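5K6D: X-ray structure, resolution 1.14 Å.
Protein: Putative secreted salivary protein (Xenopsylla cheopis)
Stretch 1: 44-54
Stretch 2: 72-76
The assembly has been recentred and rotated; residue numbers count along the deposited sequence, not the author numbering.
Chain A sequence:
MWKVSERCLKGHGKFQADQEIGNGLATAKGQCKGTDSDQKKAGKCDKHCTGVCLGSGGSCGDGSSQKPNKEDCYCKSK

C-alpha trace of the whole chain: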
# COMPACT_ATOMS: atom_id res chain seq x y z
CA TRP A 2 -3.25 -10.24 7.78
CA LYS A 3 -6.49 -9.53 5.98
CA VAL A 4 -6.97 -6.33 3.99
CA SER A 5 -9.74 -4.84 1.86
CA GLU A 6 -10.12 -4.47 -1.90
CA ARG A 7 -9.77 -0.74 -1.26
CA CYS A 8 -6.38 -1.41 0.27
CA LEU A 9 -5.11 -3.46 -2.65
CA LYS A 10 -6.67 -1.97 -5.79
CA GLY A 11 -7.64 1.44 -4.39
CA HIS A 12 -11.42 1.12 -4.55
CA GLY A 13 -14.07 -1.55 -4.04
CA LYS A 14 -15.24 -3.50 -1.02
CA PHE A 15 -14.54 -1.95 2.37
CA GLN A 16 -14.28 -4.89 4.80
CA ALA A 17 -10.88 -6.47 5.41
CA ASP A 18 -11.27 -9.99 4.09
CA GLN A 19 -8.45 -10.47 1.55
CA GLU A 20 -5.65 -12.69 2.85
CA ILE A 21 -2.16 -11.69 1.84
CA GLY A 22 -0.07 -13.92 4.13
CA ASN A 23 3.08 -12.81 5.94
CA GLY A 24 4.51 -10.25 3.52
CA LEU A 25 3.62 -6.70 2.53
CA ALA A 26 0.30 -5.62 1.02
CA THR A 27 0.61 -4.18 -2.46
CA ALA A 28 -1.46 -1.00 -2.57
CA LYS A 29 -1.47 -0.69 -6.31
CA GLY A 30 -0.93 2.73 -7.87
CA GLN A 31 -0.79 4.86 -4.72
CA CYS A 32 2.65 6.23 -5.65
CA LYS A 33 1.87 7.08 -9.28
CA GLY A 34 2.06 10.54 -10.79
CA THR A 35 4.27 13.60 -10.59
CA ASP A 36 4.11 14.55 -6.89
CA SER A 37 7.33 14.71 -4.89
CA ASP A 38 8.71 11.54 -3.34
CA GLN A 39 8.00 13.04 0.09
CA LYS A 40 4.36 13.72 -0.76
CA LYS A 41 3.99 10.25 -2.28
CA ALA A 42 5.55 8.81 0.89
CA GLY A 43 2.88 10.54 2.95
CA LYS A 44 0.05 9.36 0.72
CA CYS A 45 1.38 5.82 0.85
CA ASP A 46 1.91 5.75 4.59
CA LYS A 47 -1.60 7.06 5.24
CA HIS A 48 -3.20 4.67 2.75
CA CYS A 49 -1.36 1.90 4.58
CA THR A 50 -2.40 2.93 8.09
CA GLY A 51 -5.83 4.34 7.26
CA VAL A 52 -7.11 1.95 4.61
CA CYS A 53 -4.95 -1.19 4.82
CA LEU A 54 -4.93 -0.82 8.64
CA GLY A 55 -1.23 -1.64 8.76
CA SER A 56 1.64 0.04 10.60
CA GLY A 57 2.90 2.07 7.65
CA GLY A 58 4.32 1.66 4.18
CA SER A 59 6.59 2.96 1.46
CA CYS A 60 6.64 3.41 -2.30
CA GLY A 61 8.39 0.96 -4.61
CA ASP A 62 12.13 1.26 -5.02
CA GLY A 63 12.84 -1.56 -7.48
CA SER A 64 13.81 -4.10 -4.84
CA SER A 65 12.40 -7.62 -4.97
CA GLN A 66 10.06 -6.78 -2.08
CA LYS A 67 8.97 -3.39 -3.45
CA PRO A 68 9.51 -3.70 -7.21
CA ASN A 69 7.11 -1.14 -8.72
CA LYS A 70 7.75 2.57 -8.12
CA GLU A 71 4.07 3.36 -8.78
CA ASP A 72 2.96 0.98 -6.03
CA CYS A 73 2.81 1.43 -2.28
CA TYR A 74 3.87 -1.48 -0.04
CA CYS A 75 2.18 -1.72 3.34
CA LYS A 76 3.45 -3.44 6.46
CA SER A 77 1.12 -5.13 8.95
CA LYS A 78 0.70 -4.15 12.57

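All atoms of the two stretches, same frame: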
# COMPACT_ATOMS: atom_id res chain seq x y z
N LYS A 44 1.26 10.00 1.23
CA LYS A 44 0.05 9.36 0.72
C LYS A 44 0.09 7.86 0.96
O LYS A 44 -0.89 7.26 1.39
CB LYS A 44 -0.12 9.63 -0.78
CG LYS A 44 -0.39 11.07 -1.13
CD LYS A 44 -0.86 11.22 -2.57
CE LYS A 44 0.29 11.45 -3.53
NZ LYS A 44 -0.18 11.70 -4.92
N CYS A 45 1.23 7.25 0.68
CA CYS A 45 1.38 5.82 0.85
C CYS A 45 1.26 5.43 2.31
O CYS A 45 0.52 4.51 2.65
CB CYS A 45 2.72 5.37 0.26
SG CYS A 45 3.15 3.65 0.59
N ASP A 46 1.97 6.13 3.19
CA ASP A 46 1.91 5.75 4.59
C ASP A 46 0.49 5.83 5.13
O ASP A 46 0.05 4.94 5.85
CB ASP A 46 2.85 6.60 5.43
CG ASP A 46 3.15 5.94 6.75
OD1 ASP A 46 3.90 4.93 6.76
OD2 ASP A 46 2.61 6.39 7.77
N LYS A 47 -0.23 6.89 4.77
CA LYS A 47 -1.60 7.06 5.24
C LYS A 47 -2.56 6.05 4.61
O LYS A 47 -3.47 5.56 5.28
CB LYS A 47 -2.07 8.49 4.98
CG LYS A 47 -3.55 8.75 5.23
CD LYS A 47 -4.06 8.41 6.63
CE LYS A 47 -3.42 9.23 7.72
NZ LYS A 47 -4.20 9.15 8.99
N HIS A 48 -2.39 5.74 3.33
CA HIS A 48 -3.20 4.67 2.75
C HIS A 48 -2.96 3.37 3.53
O HIS A 48 -3.90 2.64 3.86
CB HIS A 48 -2.88 4.50 1.27
CG HIS A 48 -3.68 3.43 0.60
ND1 HIS A 48 -4.97 3.62 0.15
CD2 HIS A 48 -3.37 2.14 0.35
CE1 HIS A 48 -5.41 2.48 -0.37
NE2 HIS A 48 -4.46 1.57 -0.26
N CYS A 49 -1.70 3.12 3.86
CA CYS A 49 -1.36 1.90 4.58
C CYS A 49 -1.96 1.85 5.98
O CYS A 49 -2.50 0.82 6.38
CB CYS A 49 0.15 1.74 4.67
SG CYS A 49 0.93 1.43 3.07
N THR A 50 -1.87 2.95 6.73
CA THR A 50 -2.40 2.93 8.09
C THR A 50 -3.92 3.13 8.11
O THR A 50 -4.62 2.53 8.94
CB THR A 50 -1.77 4.01 8.98
OG1 THR A 50 -2.04 5.31 8.43
CG2 THR A 50 -0.25 3.81 9.10
N GLY A 51 -4.43 3.97 7.22
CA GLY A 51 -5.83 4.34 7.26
C GLY A 51 -6.77 3.46 6.47
O GLY A 51 -7.96 3.42 6.79
N VAL A 52 -6.27 2.79 5.45
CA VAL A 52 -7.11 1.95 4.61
C VAL A 52 -6.71 0.48 4.74
O VAL A 52 -7.56 -0.37 4.99
CB VAL A 52 -7.08 2.41 3.12
CG1 VAL A 52 -7.96 1.51 2.26
CG2 VAL A 52 -7.55 3.87 3.00
N CYS A 53 -5.42 0.18 4.60
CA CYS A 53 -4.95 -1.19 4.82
C CYS A 53 -4.90 -1.59 6.30
O CYS A 53 -4.79 -2.77 6.60
CB CYS A 53 -3.56 -1.38 4.19
SG CYS A 53 -3.50 -1.14 2.39
N LEU A 54 -4.97 -0.61 7.19
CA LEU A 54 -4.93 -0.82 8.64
C LEU A 54 -3.64 -1.53 9.06
O LEU A 54 -3.63 -2.39 9.95
CB LEU A 54 -6.17 -1.60 9.11
CG LEU A 54 -7.51 -1.02 8.64
CD1 LEU A 54 -8.66 -1.85 9.20
CD2 LEU A 54 -7.66 0.44 9.03
N ASP A 72 3.70 1.67 -7.08
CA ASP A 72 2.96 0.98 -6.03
C ASP A 72 3.46 1.34 -4.65
O ASP A 72 4.61 1.76 -4.46
CB ASP A 72 3.00 -0.54 -6.23
CG ASP A 72 2.24 -1.00 -7.46
OD1 ASP A 72 1.45 -0.22 -8.04
OD2 ASP A 72 2.45 -2.17 -7.86
N CYS A 73 2.57 1.18 -3.69
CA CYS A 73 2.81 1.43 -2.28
C CYS A 73 2.79 0.07 -1.58
O CYS A 73 1.91 -0.74 -1.87
CB CYS A 73 1.73 2.37 -1.76
SG CYS A 73 1.54 2.55 0.01
N TYR A 74 3.74 -0.18 -0.69
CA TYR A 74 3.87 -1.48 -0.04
C TYR A 74 3.69 -1.32 1.46
O TYR A 74 4.49 -0.66 2.13
CB TYR A 74 5.23 -2.11 -0.39
CG TYR A 74 5.35 -2.33 -1.88
CD1 TYR A 74 5.83 -1.34 -2.72
CD2 TYR A 74 4.97 -3.54 -2.46
CE1 TYR A 74 5.92 -1.54 -4.09
CE2 TYR A 74 5.06 -3.75 -3.82
CZ TYR A 74 5.55 -2.75 -4.62
OH TYR A 74 5.65 -2.93 -5.99
N CYS A 75 2.60 -1.91 1.96
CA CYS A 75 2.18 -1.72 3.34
C CYS A 75 2.59 -2.86 4.25
O CYS A 75 2.43 -4.03 3.90
CB CYS A 75 0.66 -1.56 3.41
SG CYS A 75 -0.01 -0.24 2.41
N LYS A 76 3.07 -2.50 5.42
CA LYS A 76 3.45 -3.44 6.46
C LYS A 76 2.32 -3.63 7.47
O LYS A 76 1.62 -2.68 7.80
CB LYS A 76 4.71 -2.93 7.16
CG LYS A 76 5.42 -3.95 8.02
CD LYS A 76 6.72 -3.39 8.62
CE LYS A 76 7.38 -2.36 7.71
NZ LYS A 76 8.86 -2.29 7.93

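The two stretches are joined by two disulfides, and the backbone geometry explains how both can form at once. Residues 44-51 belong to a helix that begins earlier in the chain; its backbone bonds include His-48 N to Lys-44 O and Cys-49 N to Cys-45 O, each 2.9 Å. The strand starting at Cys-73 passes this helix with an axis-to-axis closest approach of 8.1 Å and an angle of 43° between the two N-to-C directions. The register is set by cysteines: Cys-45 CA lies 5.6 Å from Cys-73 CA, and Cys-49 CA lies 5.2 Å from Cys-75 CA. Four residues along a helix make roughly one turn and two residues along a strand restore the same side, so both pairs advance together, by similar distances, along elements running in broadly the same direction.

The CA-to-CB bonds of all four cysteines point toward the opposing stretch, but their side chains do not share one rotamer. Cys-45 (chi1 172°) and Cys-73 (166°) are both t, and their sulfurs meet at 2.0 Å, SG to SG, with chi3 of 82°. Cys-49 (-67°) and Cys-75 (-56°) are both m, and their SG atoms are likewise 2.0 Å apart, with chi3 of -73°. On both elements the t cysteine throws its sulfur forward along the chain and the m cysteine throws its sulfur back, so the two bridges lean toward each other, which is how Cys-49 SG comes within 3.3 Å of Cys-73 SG. The two bridges therefore have opposite handedness. Each dihedral lies within about 20° of the 90° magnitude that a disulfide favours, where repulsion between the sulfur lone pairs is least, so neither bridge shows a grossly strained torsion.

The bridges also pack against each other. Cys-49 SG sits 3.3 Å from Cys-73 SG, a close nonbonded approach between sulfurs of different disulfides. Cys-53, with chi1 -62° (m), extends the cluster: its SG lies 3.6 Å from Cys-75 SG, but its covalent partner is elsewhere in the structure. These cysteines are buried, and sulfur is weakly polar and readily polarised, so dispersion can contribute to such packing. No hydrogen bond crosses between the stretches, and only 257 Å² is buried in total, both sides summed; covalent linkage and sulfur packing dominate the contact.

Alternation along the strand sends the intervening side chain elsewhere. The CA-to-CB bond of Tyr-74 points away from the helix, and its OH is hydrogen-bonded elsewhere in the structure. Its backbone remains close to the bridges, with Tyr-74 N 4.1 Å from Cys-45 SG and Tyr-74 C 4.2 Å from Cys-49 SG. On the helix, Asp-46 and Thr-50 also direct their CA-to-CB bonds away from the strand. Thr-50 adopts p (61°), which places OG1 back along the helix, 3.3 Å from Asp-46 O.

At the C-terminal end of this segment, Val-52 N and Cys-53 N both donate to His-48 O, at 2.9 and 3.0 Å. Leu-54 then leaves helical phi/psi with a positive phi of 58°, turning the chain after Cys-53 has delivered its sulfur to the cluster.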